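Local coordinates for hemin degrading factor (Pseudomonas aeruginosa, PDB 4MF9), which binds heme, probably carries it inside the cell, and degrades it, at residues A126-A131 with Q143-Q148; E47-A52 with L182-P187; G259-V264 with F337-P342; D114-L119 with I274-V279. All coordinates share one frame; numbering follows the deposited sequence.

Contact 1. Residues A126-A131 with Q143-Q148; sequences AVFAIA and QVFDQQ
In the beta hairpin of strands 124-133 and 138-146, A126, V127 and F128 pair with F145, V144 and Q143. The strands run antiparallel, at 159° between their directions. A126 and F145 form one hydrogen-bonded pair, with F145 N to A126 O at 2.8 Å. F128 and Q143 form the next, with Q143 N to F128 O at 2.8 Å. V127 and V144 lie between them as a non-hydrogen-bonded pair. Their CG2 methyls meet at 4.0 Å on one face of the sheet.

The hairpin belongs to a long antiparallel sheet, where strand 59-62 flanks it beside V127 and strand 151-157 beside V144. A126, F128, Q143 and F145 point to the other face. There helix 47-52 covers both phenylalanines through V51. The two phenylalanine side chains cross at about a right angle. F145 CD2 comes to the edge of the F128 ring, 4.0 Å from CD1. I130 reaches back to Q143, and its CD1 sits 3.7 Å from Q143 CD. OE1 and NE2 of that amide are almost as near. Q143 CG is anti to the carbonyl carbon (chi1 -48°) and starts the extended chain carrying the amide to I130. Q143 NE2 is hydrogen-bonded to S141 OG.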
# COMPACT_ATOMS: atom_id res chain seq x y z
N ALA A 126 1.60 9.98 13.12
CA ALA A 126 0.49 10.06 14.06
C ALA A 126 -0.47 8.91 13.82
O ALA A 126 -0.60 8.41 12.68
CB ALA A 126 -0.21 11.38 13.93
N VAL A 127 -1.14 8.49 14.88
CA VAL A 127 -2.07 7.37 14.83
C VAL A 127 -3.30 7.67 15.68
O VAL A 127 -3.18 8.14 16.83
CB VAL A 127 -1.38 6.06 15.28
CG1 VAL A 127 -0.60 6.29 16.57
CG2 VAL A 127 -2.40 4.96 15.46
N PHE A 128 -4.49 7.42 15.12
CA PHE A 128 -5.75 7.70 15.81
C PHE A 128 -6.65 6.48 15.85
O PHE A 128 -6.64 5.66 14.93
CB PHE A 128 -6.49 8.85 15.11
CG PHE A 128 -5.71 10.13 15.06
CD1 PHE A 128 -4.79 10.36 14.04
CD2 PHE A 128 -5.88 11.11 16.04
CE1 PHE A 128 -4.06 11.54 14.00
CE2 PHE A 128 -5.17 12.29 16.00
CZ PHE A 128 -4.25 12.51 14.98
N ALA A 129 -7.42 6.36 16.92
CA ALA A 129 -8.45 5.34 17.00
C ALA A 129 -9.76 6.07 16.83
O ALA A 129 -10.09 6.96 17.62
CB ALA A 129 -8.40 4.64 18.35
N ILE A 130 -10.49 5.69 15.80
CA ILE A 130 -11.75 6.30 15.47
C ILE A 130 -12.93 5.38 15.84
O ILE A 130 -12.90 4.22 15.57
CB ILE A 130 -11.77 6.67 13.99
CG1 ILE A 130 -10.63 7.62 13.65
CG2 ILE A 130 -13.08 7.27 13.58
CD1 ILE A 130 -10.61 8.12 12.25
N ALA A 131 -13.95 5.91 16.49
CA ALA A 131 -15.16 5.14 16.73
C ALA A 131 -16.34 5.95 16.19
O ALA A 131 -16.95 6.74 16.92
CB ALA A 131 -15.33 4.86 18.23
N GLN A 143 -6.08 4.47 12.41
CA GLN A 143 -5.60 5.10 11.21
C GLN A 143 -4.25 5.81 11.42
O GLN A 143 -4.12 6.60 12.29
CB GLN A 143 -6.62 6.05 10.58
CG GLN A 143 -8.02 5.48 10.43
CD GLN A 143 -8.97 6.28 9.53
OE1 GLN A 143 -8.65 7.29 9.02
NE2 GLN A 143 -10.12 5.76 9.34
N VAL A 144 -3.30 5.52 10.56
CA VAL A 144 -1.94 6.03 10.70
C VAL A 144 -1.62 7.04 9.60
O VAL A 144 -1.97 6.81 8.43
CB VAL A 144 -0.90 4.87 10.66
CG1 VAL A 144 0.52 5.42 10.75
CG2 VAL A 144 -1.16 3.89 11.80
N PHE A 145 -0.93 8.12 9.96
CA PHE A 145 -0.57 9.17 9.01
C PHE A 145 0.92 9.53 9.05
O PHE A 145 1.57 9.40 10.09
CB PHE A 145 -1.44 10.41 9.26
CG PHE A 145 -2.91 10.11 9.13
CD1 PHE A 145 -3.54 10.18 7.89
CD2 PHE A 145 -3.65 9.71 10.24
CE1 PHE A 145 -4.88 9.89 7.76
CE2 PHE A 145 -5.01 9.40 10.10
CZ PHE A 145 -5.62 9.49 8.86
N ASP A 146 1.46 9.97 7.90
CA ASP A 146 2.89 10.24 7.78
C ASP A 146 3.27 11.69 8.13
O ASP A 146 2.42 12.46 8.56
CB ASP A 146 3.45 9.82 6.39
CG ASP A 146 2.90 10.65 5.24
OD1 ASP A 146 2.45 11.79 5.44
OD2 ASP A 146 2.95 10.16 4.08
N GLN A 147 4.51 12.07 7.90
CA GLN A 147 4.97 13.36 8.26
C GLN A 147 4.24 14.49 7.57
O GLN A 147 4.28 15.61 8.02
CB GLN A 147 6.44 13.47 7.99
CG GLN A 147 7.18 13.81 9.21
CD GLN A 147 7.07 12.74 10.17
OE1 GLN A 147 6.81 12.98 11.30
NE2 GLN A 147 7.27 11.54 9.73
N GLN A 148 3.61 14.20 6.44
CA GLN A 148 2.86 15.20 5.68
C GLN A 148 1.35 15.13 5.92
O GLN A 148 0.57 15.86 5.30
CB GLN A 148 3.18 15.10 4.18
CG GLN A 148 4.61 15.52 3.82
CD GLN A 148 5.66 14.53 4.28
OE1 GLN A 148 6.52 14.84 5.11
NE2 GLN A 148 5.62 13.33 3.72

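Contact 2. Residues E47-A52 with L182-P187; sequences EGELVA and LALHEP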
# COMPACT_ATOMS: atom_id res chain seq x y z
N GLU A 47 -5.31 14.69 5.20
CA GLU A 47 -6.24 13.78 5.86
C GLU A 47 -5.91 13.65 7.34
O GLU A 47 -6.82 13.54 8.17
CB GLU A 47 -6.21 12.39 5.19
CG GLU A 47 -7.32 11.45 5.68
CD GLU A 47 -7.36 10.14 4.92
OE1 GLU A 47 -6.54 9.95 3.99
OE2 GLU A 47 -8.24 9.29 5.24
N GLY A 48 -4.62 13.69 7.67
CA GLY A 48 -4.19 13.61 9.06
C GLY A 48 -4.74 14.73 9.93
O GLY A 48 -5.19 14.49 11.05
N GLU A 49 -4.71 15.93 9.39
CA GLU A 49 -5.26 17.10 10.03
C GLU A 49 -6.76 16.97 10.21
O GLU A 49 -7.27 17.25 11.24
CB GLU A 49 -4.96 18.30 9.21
CG GLU A 49 -3.57 18.79 9.34
CD GLU A 49 -3.25 19.85 8.30
OE1 GLU A 49 -2.89 19.51 7.15
OE2 GLU A 49 -3.42 21.01 8.65
N LEU A 50 -7.41 16.46 9.19
CA LEU A 50 -8.86 16.26 9.19
C LEU A 50 -9.24 15.30 10.30
O LEU A 50 -10.15 15.57 11.09
CB LEU A 50 -9.34 15.72 7.84
CG LEU A 50 -10.66 16.26 7.25
CD1 LEU A 50 -11.15 15.40 6.09
CD2 LEU A 50 -11.73 16.36 8.29
N VAL A 51 -8.54 14.17 10.38
CA VAL A 51 -8.78 13.19 11.44
C VAL A 51 -8.52 13.77 12.83
O VAL A 51 -9.29 13.54 13.77
CB VAL A 51 -7.96 11.90 11.21
CG1 VAL A 51 -8.12 10.94 12.37
CG2 VAL A 51 -8.37 11.23 9.90
N ALA A 52 -7.44 14.54 12.98
CA ALA A 52 -7.15 15.17 14.26
C ALA A 52 -8.24 16.17 14.66
O ALA A 52 -8.45 16.42 15.83
CB ALA A 52 -5.79 15.84 14.24
N LEU A 182 -2.00 18.42 15.23
CA LEU A 182 -1.13 17.56 14.41
C LEU A 182 0.12 18.25 13.83
O LEU A 182 0.01 19.11 12.95
CB LEU A 182 -1.91 16.82 13.30
CG LEU A 182 -1.07 15.75 12.63
CD1 LEU A 182 -0.50 14.86 13.71
CD2 LEU A 182 -1.87 14.93 11.63
N ALA A 183 1.27 17.82 14.28
CA ALA A 183 2.51 18.40 13.83
C ALA A 183 2.93 17.83 12.48
O ALA A 183 2.98 16.64 12.33
CB ALA A 183 3.58 18.09 14.85
N LEU A 184 3.28 18.68 11.55
CA LEU A 184 3.70 18.21 10.23
C LEU A 184 5.05 18.80 9.81
O LEU A 184 5.25 20.01 9.89
CB LEU A 184 2.65 18.54 9.17
CG LEU A 184 1.21 18.09 9.42
CD1 LEU A 184 0.33 18.50 8.26
CD2 LEU A 184 1.12 16.60 9.63
N HIS A 185 5.84 17.97 9.14
CA HIS A 185 7.15 18.31 8.67
C HIS A 185 7.14 18.62 7.21
O HIS A 185 6.32 18.19 6.46
CB HIS A 185 8.10 17.20 8.98
CG HIS A 185 8.45 17.11 10.43
ND1 HIS A 185 8.03 18.05 11.35
CD2 HIS A 185 9.19 16.21 11.12
CE1 HIS A 185 8.47 17.70 12.55
NE2 HIS A 185 9.18 16.60 12.43
N GLU A 186 8.04 19.46 6.77
CA GLU A 186 8.04 19.82 5.37
C GLU A 186 8.65 18.68 4.57
O GLU A 186 9.59 18.06 5.01
CB GLU A 186 8.72 21.16 5.17
CG GLU A 186 8.71 21.67 3.75
CD GLU A 186 7.33 22.03 3.31
OE1 GLU A 186 6.65 22.83 4.00
OE2 GLU A 186 6.92 21.49 2.29
N PRO A 187 8.13 18.41 3.38
CA PRO A 187 8.61 17.23 2.67
C PRO A 187 10.07 17.33 2.37
O PRO A 187 10.69 18.32 2.01
CB PRO A 187 7.76 17.19 1.41
CG PRO A 187 6.54 18.02 1.76
CD PRO A 187 6.71 18.63 3.10
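L182 and L184, from the loop that leads from helix 166-173 to helix 201-210, pack on G48, E49 and A52 of the short helix 47-52. This is helix-on-loop packing in the N-terminal half of the fold, away from the heme.

Most of the contact is apolar. L182 CB meets A52 CB at 4.1 Å. The CD2 methyl of L182 presses on the helix backbone instead of a side chain. It lies 3.3 Å from G48 C and 3.8 Å from E49 N. G48 has no side chain, so the methyl can come this close to the peptide. A52 and G48 are one helical turn apart, and A52 N donates to G48 O at 3.0 Å. L182 thus touches two residues, G48 and A52, that are one turn apart. Its side chain also touches A126 of strand 124-133.

The second kind of contact is an apolar methyl against a charged side chain. L184 CD1 rests on the outer part of E49, whose chain is extended beyond CG. The two side chains meet obliquely. The polar partner of E49 OE1 is S46 OG, to which it is hydrogen-bonded.

Polar links fix the surroundings. E47 OE2 makes a salt bridge with K154, and the backbone of H185 bonds to that of Q147. At the partly exposed end of the contact, L184 CD1 stands 3.6 Å from E49 OE1.

Contact 3. Residues G259-V264 with F337-P342; sequences GLPIMV and FGARKP. With HEM (protoporphyrin IX containing Fe), chain C.
M263 packs its side chain against F337 and A339 where the neighbouring strands 262-268 and 332-338 pair within a nine-stranded antiparallel sheet. This sheet, shared by both HemS/ChuX halves, lines the heme pocket. M263 CB and F337 CB face the same side, 4.2 Å apart. M263 CG lies 3.8 Å from A339 CA. A339 CB also meets P261 CB at 3.9 Å.

The chain of M263 bends at its last torsion (chi3 74°), which places CE near the porphyrin ring. M263 SD is 3.9 Å from the heme methyl CMA. F337 also turns to the heme. The propionate carbon CAA lies over one face of its ring, offset toward the rim. F337 CZ approaches the other propionate, 3.5 Å from O1D. P342 CG touches the heme methyl CMB at 3.6 Å.

Around this apolar core the backbones are hydrogen-bonded. M263 and F337 form a hydrogen-bonded pair, with M263 N to F337 O at 2.9 Å. I262 and G338 follow as a non-hydrogen-bonded pair. A339 N then donates to P261 O from above the carbonyl plane.

R340 makes the polar edge. Its guanidinium is modelled edge-on to the propionate oxygen O1A, with NH2 so close to it that the detail is doubtful. R340 NH1 is hydrogen-bonded to E344 O and D317 OD1.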
# COMPACT_ATOMS: atom_id res chain seq x y z
N GLY A 259 -7.49 -19.63 -12.24
CA GLY A 259 -7.33 -19.98 -10.84
C GLY A 259 -5.89 -19.89 -10.38
O GLY A 259 -5.53 -20.39 -9.31
N LEU A 260 -5.04 -19.30 -11.18
CA LEU A 260 -3.66 -19.18 -10.85
C LEU A 260 -3.45 -18.30 -9.61
O LEU A 260 -3.77 -17.17 -9.60
CB LEU A 260 -2.96 -18.53 -12.04
CG LEU A 260 -1.58 -17.97 -12.06
CD1 LEU A 260 -0.68 -18.95 -11.41
CD2 LEU A 260 -1.10 -17.88 -13.48
N PRO A 261 -2.83 -18.85 -8.62
CA PRO A 261 -2.49 -18.07 -7.42
C PRO A 261 -1.39 -17.06 -7.73
O PRO A 261 -0.31 -17.41 -8.23
CB PRO A 261 -1.98 -19.15 -6.45
CG PRO A 261 -1.47 -20.25 -7.35
CD PRO A 261 -2.41 -20.25 -8.52
N ILE A 262 -1.67 -15.79 -7.46
CA ILE A 262 -0.74 -14.72 -7.77
C ILE A 262 -0.41 -13.94 -6.50
O ILE A 262 -0.90 -14.27 -5.43
CB ILE A 262 -1.35 -13.77 -8.80
CG1 ILE A 262 -2.64 -13.17 -8.24
CG2 ILE A 262 -1.63 -14.53 -10.10
CD1 ILE A 262 -3.28 -12.14 -9.15
N MET A 263 0.44 -12.95 -6.60
CA MET A 263 0.75 -12.02 -5.53
C MET A 263 0.51 -10.61 -6.01
O MET A 263 0.95 -10.27 -7.06
CB MET A 263 2.19 -12.16 -5.07
CG MET A 263 2.55 -13.51 -4.56
SD MET A 263 4.21 -13.72 -4.01
CE MET A 263 4.07 -12.83 -2.49
N VAL A 264 -0.19 -9.82 -5.23
CA VAL A 264 -0.46 -8.48 -5.57
C VAL A 264 0.10 -7.55 -4.49
O VAL A 264 -0.38 -7.60 -3.41
CB VAL A 264 -1.99 -8.25 -5.72
CG1 VAL A 264 -2.29 -6.83 -6.04
CG2 VAL A 264 -2.62 -9.18 -6.73
N PHE A 337 3.27 -10.62 -8.99
CA PHE A 337 4.19 -11.74 -9.16
C PHE A 337 3.35 -13.00 -9.16
O PHE A 337 2.12 -12.95 -8.96
CB PHE A 337 5.19 -11.84 -8.00
CG PHE A 337 6.06 -10.62 -7.81
CD1 PHE A 337 7.41 -10.65 -8.16
CD2 PHE A 337 5.54 -9.47 -7.23
CE1 PHE A 337 8.21 -9.55 -7.97
CE2 PHE A 337 6.35 -8.36 -7.04
CZ PHE A 337 7.68 -8.40 -7.42
N GLY A 338 4.00 -14.14 -9.38
CA GLY A 338 3.36 -15.43 -9.16
C GLY A 338 3.56 -15.83 -7.71
O GLY A 338 4.52 -15.43 -7.07
N ALA A 339 2.64 -16.62 -7.18
CA ALA A 339 2.78 -17.07 -5.80
C ALA A 339 3.97 -18.02 -5.69
O ALA A 339 4.11 -18.94 -6.50
CB ALA A 339 1.50 -17.74 -5.33
N ARG A 340 4.79 -17.83 -4.68
CA ARG A 340 6.01 -18.58 -4.47
C ARG A 340 6.56 -18.49 -3.03
O ARG A 340 6.52 -17.46 -2.44
CB ARG A 340 7.01 -18.05 -5.50
CG ARG A 340 8.48 -18.22 -5.25
CD ARG A 340 9.25 -17.48 -6.34
NE ARG A 340 9.97 -16.31 -5.84
CZ ARG A 340 11.03 -16.39 -5.08
NH1 ARG A 340 11.49 -17.56 -4.77
NH2 ARG A 340 11.67 -15.31 -4.68
N LYS A 341 7.19 -19.55 -2.57
CA LYS A 341 7.86 -19.56 -1.29
C LYS A 341 9.34 -19.35 -1.43
O LYS A 341 9.92 -19.86 -2.34
CB LYS A 341 7.67 -20.89 -0.63
CG LYS A 341 6.28 -21.13 -0.14
CD LYS A 341 6.11 -20.60 1.27
CE LYS A 341 7.06 -21.25 2.28
NZ LYS A 341 7.40 -22.66 1.93
N PRO A 342 9.96 -18.66 -0.53
CA PRO A 342 11.39 -18.47 -0.74
C PRO A 342 12.01 -19.87 -0.76
O PRO A 342 11.62 -20.65 0.01
CB PRO A 342 11.80 -17.61 0.45
CG PRO A 342 10.52 -17.18 1.09
CD PRO A 342 9.53 -18.24 0.79
CHA HEM C . 9.01 -9.58 -2.79
CHB HEM C . 8.30 -13.04 0.36
CHC HEM C . 10.19 -10.24 3.78
CHD HEM C . 9.75 -6.51 0.82
C1A HEM C . 8.74 -10.80 -2.24
C2A HEM C . 8.35 -11.97 -2.95
C3A HEM C . 8.18 -12.92 -2.07
C4A HEM C . 8.40 -12.35 -0.82
CMA HEM C . 7.76 -14.33 -2.39
CAA HEM C . 8.21 -12.15 -4.42
CBA HEM C . 8.92 -13.37 -5.06
CGA HEM C . 10.37 -13.08 -5.06
O1A HEM C . 11.19 -13.92 -4.70
O2A HEM C . 10.72 -11.99 -5.42
C1B HEM C . 8.80 -12.52 1.55
C2B HEM C . 8.82 -13.34 2.69
C3B HEM C . 9.35 -12.60 3.68
C4B HEM C . 9.65 -11.28 3.09
CMB HEM C . 8.38 -14.77 2.76
CAB HEM C . 9.56 -13.14 5.05
CBB HEM C . 9.55 -12.45 6.15
C1C HEM C . 10.26 -8.99 3.30
C2C HEM C . 10.78 -7.91 3.98
C3C HEM C . 10.67 -6.83 3.16
C4C HEM C . 10.06 -7.25 1.94
CMC HEM C . 11.38 -7.93 5.36
CAC HEM C . 11.09 -5.49 3.48
CBC HEM C . 10.72 -4.55 2.66
C1D HEM C . 9.53 -7.04 -0.46
C2D HEM C . 9.46 -6.24 -1.72
C3D HEM C . 9.27 -7.12 -2.70
C4D HEM C . 9.22 -8.44 -2.05
CMD HEM C . 9.58 -4.75 -1.92
CAD HEM C . 9.13 -6.80 -4.16
CBD HEM C . 10.44 -7.13 -4.87
CGD HEM C . 10.69 -6.60 -6.25
O1D HEM C . 11.04 -7.42 -7.07
O2D HEM C . 10.61 -5.42 -6.56
NA HEM C . 8.75 -11.05 -0.92
NB HEM C . 9.30 -11.30 1.80
NC HEM C . 9.86 -8.57 2.11
ND HEM C . 9.37 -8.33 -0.73
FE HEM C . 9.39 -9.72 0.47

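Contact 4. Residues D114-L119 with I274-V279; sequences DIDLRL and IHTGPV. With HEM (protoporphyrin IX containing Fe), chain C.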
# COMPACT_ATOMS: atom_id res chain seq x y z
N ASP A 114 -2.90 -14.27 5.03
CA ASP A 114 -3.93 -13.27 4.74
C ASP A 114 -3.41 -11.85 4.88
O ASP A 114 -3.15 -11.18 3.87
CB ASP A 114 -5.16 -13.51 5.60
CG ASP A 114 -5.81 -14.85 5.32
OD1 ASP A 114 -6.62 -14.93 4.38
OD2 ASP A 114 -5.50 -15.81 6.05
N ILE A 115 -3.26 -11.38 6.12
CA ILE A 115 -2.60 -10.10 6.33
C ILE A 115 -1.09 -10.28 6.17
O ILE A 115 -0.47 -11.10 6.86
CB ILE A 115 -2.92 -9.47 7.72
CG1 ILE A 115 -4.44 -9.39 7.94
CG2 ILE A 115 -2.27 -8.10 7.84
CD1 ILE A 115 -5.17 -8.56 6.92
N ASP A 116 -0.49 -9.53 5.25
CA ASP A 116 0.91 -9.72 4.87
C ASP A 116 1.42 -8.32 4.55
O ASP A 116 1.03 -7.73 3.54
CB ASP A 116 0.97 -10.63 3.63
CG ASP A 116 2.38 -11.13 3.30
OD1 ASP A 116 3.26 -11.15 4.19
OD2 ASP A 116 2.58 -11.53 2.13
N LEU A 117 2.25 -7.78 5.43
CA LEU A 117 2.57 -6.36 5.37
C LEU A 117 4.06 -6.15 5.58
O LEU A 117 4.70 -6.86 6.36
CB LEU A 117 1.80 -5.61 6.48
CG LEU A 117 0.28 -5.49 6.39
CD1 LEU A 117 -0.33 -5.03 7.73
CD2 LEU A 117 -0.10 -4.51 5.31
N ARG A 118 4.61 -5.15 4.91
CA ARG A 118 5.96 -4.69 5.21
C ARG A 118 5.83 -3.24 5.63
O ARG A 118 5.37 -2.40 4.84
CB ARG A 118 6.88 -4.79 3.99
CG ARG A 118 6.87 -6.14 3.30
CD ARG A 118 7.29 -7.28 4.22
NE ARG A 118 7.19 -8.59 3.55
CZ ARG A 118 6.24 -9.48 3.79
NH1 ARG A 118 5.29 -9.25 4.70
NH2 ARG A 118 6.23 -10.64 3.12
N LEU A 119 6.22 -2.95 6.87
CA LEU A 119 5.98 -1.64 7.46
C LEU A 119 7.29 -0.88 7.65
O LEU A 119 8.22 -1.38 8.29
CB LEU A 119 5.26 -1.80 8.81
CG LEU A 119 4.08 -2.78 8.80
CD1 LEU A 119 3.53 -3.04 10.21
CD2 LEU A 119 2.97 -2.29 7.88
N ILE A 274 0.25 -6.99 0.79
CA ILE A 274 0.39 -8.05 -0.20
C ILE A 274 -0.79 -9.01 -0.09
O ILE A 274 -1.22 -9.36 1.01
CB ILE A 274 1.71 -8.85 0.04
CG1 ILE A 274 2.90 -7.90 0.14
CG2 ILE A 274 1.96 -9.84 -1.08
CD1 ILE A 274 4.11 -8.49 0.89
N HIS A 275 -1.32 -9.42 -1.24
CA HIS A 275 -2.28 -10.51 -1.30
C HIS A 275 -1.63 -11.68 -1.99
O HIS A 275 -1.04 -11.51 -3.05
CB HIS A 275 -3.50 -10.11 -2.10
CG HIS A 275 -4.33 -11.28 -2.57
ND1 HIS A 275 -5.14 -12.00 -1.72
CD2 HIS A 275 -4.45 -11.86 -3.79
CE1 HIS A 275 -5.74 -12.96 -2.40
NE2 HIS A 275 -5.33 -12.90 -3.66
N THR A 276 -1.71 -12.87 -1.39
CA THR A 276 -1.25 -14.09 -2.04
C THR A 276 -2.44 -15.01 -2.26
O THR A 276 -3.22 -15.26 -1.34
CB THR A 276 -0.19 -14.82 -1.20
OG1 THR A 276 0.93 -13.95 -0.97
CG2 THR A 276 0.29 -16.07 -1.90
N GLY A 277 -2.61 -15.49 -3.48
CA GLY A 277 -3.69 -16.40 -3.79
C GLY A 277 -4.36 -16.05 -5.09
O GLY A 277 -3.96 -15.11 -5.78
N PRO A 278 -5.38 -16.79 -5.48
CA PRO A 278 -6.13 -16.49 -6.71
C PRO A 278 -7.01 -15.28 -6.60
O PRO A 278 -7.27 -14.85 -5.54
CB PRO A 278 -6.98 -17.73 -6.89
CG PRO A 278 -7.21 -18.15 -5.51
CD PRO A 278 -5.92 -17.97 -4.81
N VAL A 279 -7.43 -14.75 -7.70
CA VAL A 279 -8.47 -13.78 -7.75
C VAL A 279 -9.61 -14.41 -8.52
O VAL A 279 -9.36 -15.26 -9.32
CB VAL A 279 -8.01 -12.47 -8.33
CG1 VAL A 279 -6.95 -11.88 -7.41
CG2 VAL A 279 -7.46 -12.66 -9.72
CHA HEM C . 9.01 -9.58 -2.79
CHB HEM C . 8.30 -13.04 0.36
CHC HEM C . 10.19 -10.24 3.78
CHD HEM C . 9.75 -6.51 0.82
C1A HEM C . 8.74 -10.80 -2.24
C2A HEM C . 8.35 -11.97 -2.95
C3A HEM C . 8.18 -12.92 -2.07
C4A HEM C . 8.40 -12.35 -0.82
CMA HEM C . 7.76 -14.33 -2.39
CAA HEM C . 8.21 -12.15 -4.42
CBA HEM C . 8.92 -13.37 -5.06
CGA HEM C . 10.37 -13.08 -5.06
O1A HEM C . 11.19 -13.92 -4.70
O2A HEM C . 10.72 -11.99 -5.42
C1B HEM C . 8.80 -12.52 1.55
C2B HEM C . 8.82 -13.34 2.69
C3B HEM C . 9.35 -12.60 3.68
C4B HEM C . 9.65 -11.28 3.09
CMB HEM C . 8.38 -14.77 2.76
CAB HEM C . 9.56 -13.14 5.05
CBB HEM C . 9.55 -12.45 6.15
C1C HEM C . 10.26 -8.99 3.30
C2C HEM C . 10.78 -7.91 3.98
C3C HEM C . 10.67 -6.83 3.16
C4C HEM C . 10.06 -7.25 1.94
CMC HEM C . 11.38 -7.93 5.36
CAC HEM C . 11.09 -5.49 3.48
CBC HEM C . 10.72 -4.55 2.66
C1D HEM C . 9.53 -7.04 -0.46
C2D HEM C . 9.46 -6.24 -1.72
C3D HEM C . 9.27 -7.12 -2.70
C4D HEM C . 9.22 -8.44 -2.05
CMD HEM C . 9.58 -4.75 -1.92
CAD HEM C . 9.13 -6.80 -4.16
CBD HEM C . 10.44 -7.13 -4.87
CGD HEM C . 10.69 -6.60 -6.25
O1D HEM C . 11.04 -7.42 -7.07
O2D HEM C . 10.61 -5.42 -6.56
NA HEM C . 8.75 -11.05 -0.92
NB HEM C . 9.30 -11.30 1.80
NC HEM C . 9.86 -8.57 2.11
ND HEM C . 9.37 -8.33 -0.73
FE HEM C . 9.39 -9.72 0.47
O HOH W 1 -2.13 -8.46 3.29
O HOH W 2 -2.45 -12.64 1.60
O HOH W 3 0.39 -12.40 1.05
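I274 meets D116 and R118 where strand 271-277 borders strand 117-120 in the antiparallel sheet beside the heme. Here the two HemS/ChuX halves of the chain join edge to edge.

I274 N donates to D116 O at 3.0 Å. The I274 side chain crosses that of D116 obliquely, with CB 3.5 Å from D116 OD2. Its CD1 sits over the centre of the R118 guanidinium, 3.7 Å from CZ. That group is also held in place by a salt bridge from R118 NH1 to D116 OD1 at 2.8 Å. R118 NH1 donates to L117 O as well. The R118 chain bends at chi2 (-60°), which places CD against the porphyrin. NE is 3.0 Å from heme NC. The salt bridge to D116 and the methyl of I274 over the guanidinium probably help to position this heme-binding arginine. I274 O is bound by a water that also accepts from D116 N and bonds to D114 O.

H275 points away from strand 117-120. Its ND1 is hydrogen-bonded to R92 NE, and its ring stacks on F296. At T276 two more waters join the segments. One links T276 N to D114 O. The other joins T276 OG1 to D116 OD2, 2.6 Å from each. H275 NE2 makes weak hydrogen bonds to G277 O and, at 3.3 Å, to P278 O.

Overall arrangement
The four contacts fall into two groups. Contacts 1 and 2 touch, with centres 9 Å apart. V51 of the helix packs on F145 of the hairpin, L182 on A126, and Q147 O probably bonds to H185 N. Both lie away from the heme. Contacts 3 and 4 have centres 10 Å apart, and both touch it. Strands 262-268 and 271-277, neighbours in one sheet, tie them together through probable bonds such as I262 O to G277 N. Contact 4 supplies R118 over the porphyrin, while contact 3 supplies M263 at the methyl CMA and F337 and R340 at the propionates. Contacts 1 and 3 lie on opposite sides of the chain's centre, about 31 Å apart between centres.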